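Local coordinates for protein CurH (PDB 3KG7) that probably dehydrates carrier-protein-bound 3-hydroxyacyl intermediates during curacin biosynthesis, as the double-hotdog dehydratase domain of a polyketide synthase module, at residues 40-44 with 45-49; 162-165 with 166-170. One frame throughout, in Å; residues are numbered along the deposited sequence.

Contact 1 (40-44 with 45-49); sequences DHRVY and DTPVI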
# COMPACT_ATOMS: atom_id res chain seq x y z
N ASP C 40 2.69 -1.12 29.23
CA ASP C 40 3.15 -0.32 30.37
C ASP C 40 2.67 1.14 30.32
O ASP C 40 3.07 1.96 31.16
CB ASP C 40 4.66 -0.44 30.56
CG ASP C 40 5.07 -1.75 31.26
OD1 ASP C 40 4.27 -2.31 32.06
OD2 ASP C 40 6.20 -2.21 31.02
N HIS C 41 1.84 1.47 29.33
CA HIS C 41 1.11 2.75 29.32
C HIS C 41 -0.38 2.49 29.53
O HIS C 41 -1.15 2.37 28.57
CB HIS C 41 1.35 3.55 28.02
CG HIS C 41 0.68 4.88 28.01
ND1 HIS C 41 -0.56 5.09 27.44
CD2 HIS C 41 1.05 6.08 28.53
CE1 HIS C 41 -0.91 6.35 27.59
NE2 HIS C 41 0.05 6.98 28.25
N ARG C 42 -0.78 2.41 30.80
CA ARG C 42 -2.12 1.95 31.14
C ARG C 42 -3.03 3.10 31.59
O ARG C 42 -2.77 3.75 32.62
CB ARG C 42 -2.04 0.85 32.22
CG ARG C 42 -1.11 -0.31 31.86
CD ARG C 42 -1.14 -1.44 32.90
NE ARG C 42 -2.33 -2.29 32.77
CZ ARG C 42 -2.45 -3.32 31.93
NH1 ARG C 42 -1.46 -3.67 31.12
NH2 ARG C 42 -3.58 -4.01 31.90
N VAL C 43 -4.08 3.34 30.81
CA VAL C 43 -5.17 4.24 31.22
C VAL C 43 -6.42 3.40 31.52
O VAL C 43 -6.82 2.56 30.71
CB VAL C 43 -5.48 5.32 30.15
CG1 VAL C 43 -6.46 6.34 30.71
CG2 VAL C 43 -4.21 6.02 29.71
N TYR C 44 -7.02 3.62 32.68
CA TYR C 44 -8.12 2.79 33.18
C TYR C 44 -7.75 1.31 33.09
O TYR C 44 -8.54 0.47 32.64
CB TYR C 44 -9.43 3.07 32.43
CG TYR C 44 -9.84 4.52 32.48
CD1 TYR C 44 -10.36 5.07 33.66
CD2 TYR C 44 -9.71 5.35 31.37
CE1 TYR C 44 -10.73 6.40 33.72
CE2 TYR C 44 -10.08 6.68 31.42
CZ TYR C 44 -10.60 7.20 32.60
OH TYR C 44 -10.97 8.53 32.65
N ASP C 45 -6.52 1.02 33.51
CA ASP C 45 -5.93 -0.33 33.46
C ASP C 45 -6.07 -0.99 32.08
O ASP C 45 -6.18 -2.21 31.97
CB ASP C 45 -6.50 -1.22 34.56
CG ASP C 45 -5.48 -2.19 35.12
OD1 ASP C 45 -4.97 -3.05 34.36
OD2 ASP C 45 -5.18 -2.10 36.32
N THR C 46 -6.04 -0.17 31.03
CA THR C 46 -6.09 -0.66 29.65
C THR C 46 -4.87 -0.14 28.89
O THR C 46 -4.59 1.06 28.89
CB THR C 46 -7.40 -0.23 28.93
OG1 THR C 46 -8.53 -0.56 29.75
CG2 THR C 46 -7.53 -0.92 27.59
N PRO C 47 -4.12 -1.06 28.25
CA PRO C 47 -3.01 -0.61 27.42
C PRO C 47 -3.52 0.28 26.30
O PRO C 47 -4.38 -0.13 25.50
CB PRO C 47 -2.44 -1.92 26.85
CG PRO C 47 -2.91 -2.99 27.81
CD PRO C 47 -4.26 -2.53 28.26
N VAL C 48 -3.02 1.52 26.27
CA VAL C 48 -3.42 2.52 25.28
C VAL C 48 -2.18 3.20 24.73
O VAL C 48 -1.25 3.48 25.48
CB VAL C 48 -4.32 3.61 25.91
CG1 VAL C 48 -4.61 4.72 24.92
CG2 VAL C 48 -5.63 3.00 26.45
N ILE C 49 -2.20 3.48 23.42
CA ILE C 49 -1.14 4.25 22.75
C ILE C 49 -1.37 5.74 22.95
O ILE C 49 -2.37 6.28 22.46
CB ILE C 49 -1.16 4.02 21.23
CG1 ILE C 49 -0.92 2.56 20.87
CG2 ILE C 49 -0.13 4.92 20.53
CD1 ILE C 49 -0.94 2.33 19.39
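Arg42 reaches round the turn of a tight beta hairpin to meet Asp45 and Pro47. Its CB lies 4.2 Å from Thr46 O. The chain then runs out extended and bends at its third torsion (chi3 78°), which brings the head back over the turn. NE and NH2 both converge on one carboxylate oxygen, a side-on grip: NE stands 3.2 Å from Asp45 OD1, above the carboxylate plane, whereas NH2 makes the salt bridge at 3.0 Å to Asp45 OD1, nearly along its C-O axis. The guanidinium and carboxylate planes lie 73° apart, although OD1 itself stays close to the guanidinium plane. NH2 adds a weak bond to Asp45 O. Past the bend, NH1 packs 3.7 Å from Pro47 CG, with Pro47 CD over one guanidinium face, and it also bonds Gly39 O. An alanine in place of Arg42 would probably leave the Asp45 carboxylate without its charged mate and uncover the ring of Pro47.

Val43 and Thr46 form the hydrogen-bonded pair closing the hairpin, and Tyr44 and Asp45 both have left-handed backbones, nearer a type III' turn than type I'. Thr46 OG1 donates to Tyr44 O (3.1 Å) from above its carbonyl plane. Further along, Val48 N bonds His41 O almost straight, at 172°, while His41 ND1 donates to Val48 O (2.6 Å), fixing the ring's rotation. The spacing from His41 to Pro50 fits the histidine motif of dehydratase domains, Asp45 taking the place usually held by glycine. Tyr44 OH is bonded by Phe225 N and Ala286 O, at the long strands 225-236 and 274-286. Strand 41-43 is the middle of a small antiparallel sheet, between 46-47 and 162-164, and Leu162 packs against His41 and Val43.

Contact 2 (162-165 with 166-170); sequences LVYG and PMLQA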
# COMPACT_ATOMS: atom_id res chain seq x y z
N LEU C 162 -4.04 6.95 35.48
CA LEU C 162 -2.87 6.74 34.62
C LEU C 162 -1.75 6.06 35.40
O LEU C 162 -1.42 6.49 36.51
CB LEU C 162 -2.38 8.08 34.04
CG LEU C 162 -1.05 8.16 33.25
CD1 LEU C 162 -1.02 7.28 31.98
CD2 LEU C 162 -0.69 9.62 32.89
N VAL C 163 -1.20 4.98 34.84
CA VAL C 163 -0.06 4.29 35.47
C VAL C 163 1.01 3.98 34.43
O VAL C 163 0.73 3.36 33.40
CB VAL C 163 -0.48 2.97 36.21
CG1 VAL C 163 0.71 2.38 36.97
CG2 VAL C 163 -1.63 3.21 37.18
N TYR C 164 2.22 4.42 34.72
CA TYR C 164 3.38 4.20 33.86
C TYR C 164 4.17 2.98 34.34
O TYR C 164 4.75 3.01 35.42
CB TYR C 164 4.29 5.44 33.85
CG TYR C 164 3.73 6.69 33.18
CD1 TYR C 164 3.42 7.82 33.92
CD2 TYR C 164 3.53 6.74 31.79
CE1 TYR C 164 2.92 8.98 33.32
CE2 TYR C 164 3.04 7.90 31.17
CZ TYR C 164 2.73 9.01 31.94
OH TYR C 164 2.24 10.15 31.35
N GLY C 165 4.17 1.92 33.55
CA GLY C 165 4.96 0.73 33.85
C GLY C 165 6.44 0.90 33.51
O GLY C 165 6.82 1.93 32.94
N PRO C 166 7.26 -0.11 33.84
CA PRO C 166 8.73 -0.13 33.68
C PRO C 166 9.25 0.43 32.35
O PRO C 166 10.30 1.09 32.33
CB PRO C 166 9.05 -1.63 33.77
CG PRO C 166 8.05 -2.15 34.71
CD PRO C 166 6.78 -1.37 34.44
N MSE C 167 8.52 0.17 31.27
CA MSE C 167 8.94 0.56 29.93
C MSE C 167 8.55 2.00 29.58
O MSE C 167 8.87 2.49 28.48
CB MSE C 167 8.37 -0.42 28.91
CG MSE C 167 9.34 -1.50 28.52
SE MSE C 167 8.47 -2.96 27.57
CE MSE C 167 8.60 -4.37 28.92
N LEU C 168 7.85 2.65 30.51
CA LEU C 168 7.42 4.04 30.35
C LEU C 168 8.09 4.96 31.37
O LEU C 168 7.97 6.19 31.29
CB LEU C 168 5.90 4.15 30.49
CG LEU C 168 4.95 4.10 29.27
CD1 LEU C 168 5.03 5.36 28.43
CD2 LEU C 168 5.16 2.87 28.42
N GLN C 169 8.81 4.37 32.32
CA GLN C 169 9.46 5.13 33.39
C GLN C 169 10.75 5.80 32.92
O GLN C 169 11.85 5.35 33.24
CB GLN C 169 9.69 4.24 34.61
CG GLN C 169 8.42 4.06 35.43
CD GLN C 169 8.48 2.87 36.35
OE1 GLN C 169 9.11 1.85 36.04
NE2 GLN C 169 7.81 2.97 37.49
N ALA C 170 10.58 6.87 32.15
CA ALA C 170 11.69 7.58 31.52
C ALA C 170 12.11 8.82 32.30
O ALA C 170 13.13 9.43 31.99
CB ALA C 170 11.33 7.97 30.08
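The first torsion of Tyr164 (chi1 -68°) sets CG beside the backbone N, which leaves the CD2 corner of the ring facing Leu168 while the far end of the ring leads away from the loop. Leu168 CB, set toward Tyr164 by the turn, makes the closest approach. The two side chains cross at about a right angle: Tyr164 CD2 lies 3.7 Å from Leu168 CB and 3.9 Å from both Leu168 CG and Leu168 CD1, so a single ring carbon takes most of the packing. Leu162 CD1 sits over one face of the same ring, towards its rim.

Between them the backbone folds as a type I beta turn, judged from the torsions of Pro166 and the selenomethionine Met167. Leu168 N closes it by donating to Gly165 O at 2.7 Å, from above the carbonyl plane. Gln169, centre of an inverse gamma turn, lays CG 3.6 Å from Gly165 O.

The loop leads from strand 162-164 to strand 171-176. Beyond it Tyr164 meets Arg210 in a cation-pi contact and Tyr157 edge-to-face, while Arg210 also bonds Leu168 O. Leu168 rests on His41 and on Val203, so its side chain bridges strand 41-43 and helix 202-207.

Overall arrangement
Contacts 1 and 2 are neighbours, with centres about 10 Å apart, and meet in the small sheet where strands 41-43 and 162-164 run antiparallel. Probable backbone bonds join them, Asp40 O to Gly165 N at 2.6 Å and Arg42 O to Val163 N at 3.0 Å. One strand belongs to the first half of the chain and the other to the second, which is consistent with their pairing linking the two hotdog halves. Contact 1 is partly buried and largely polar, a hairpin with paired backbone and a salt bridge at its more exposed end. Contact 2 lies at the surface; one backbone bond closes its turn, and its side-chain packing is apolar, with Leu168 its buried member.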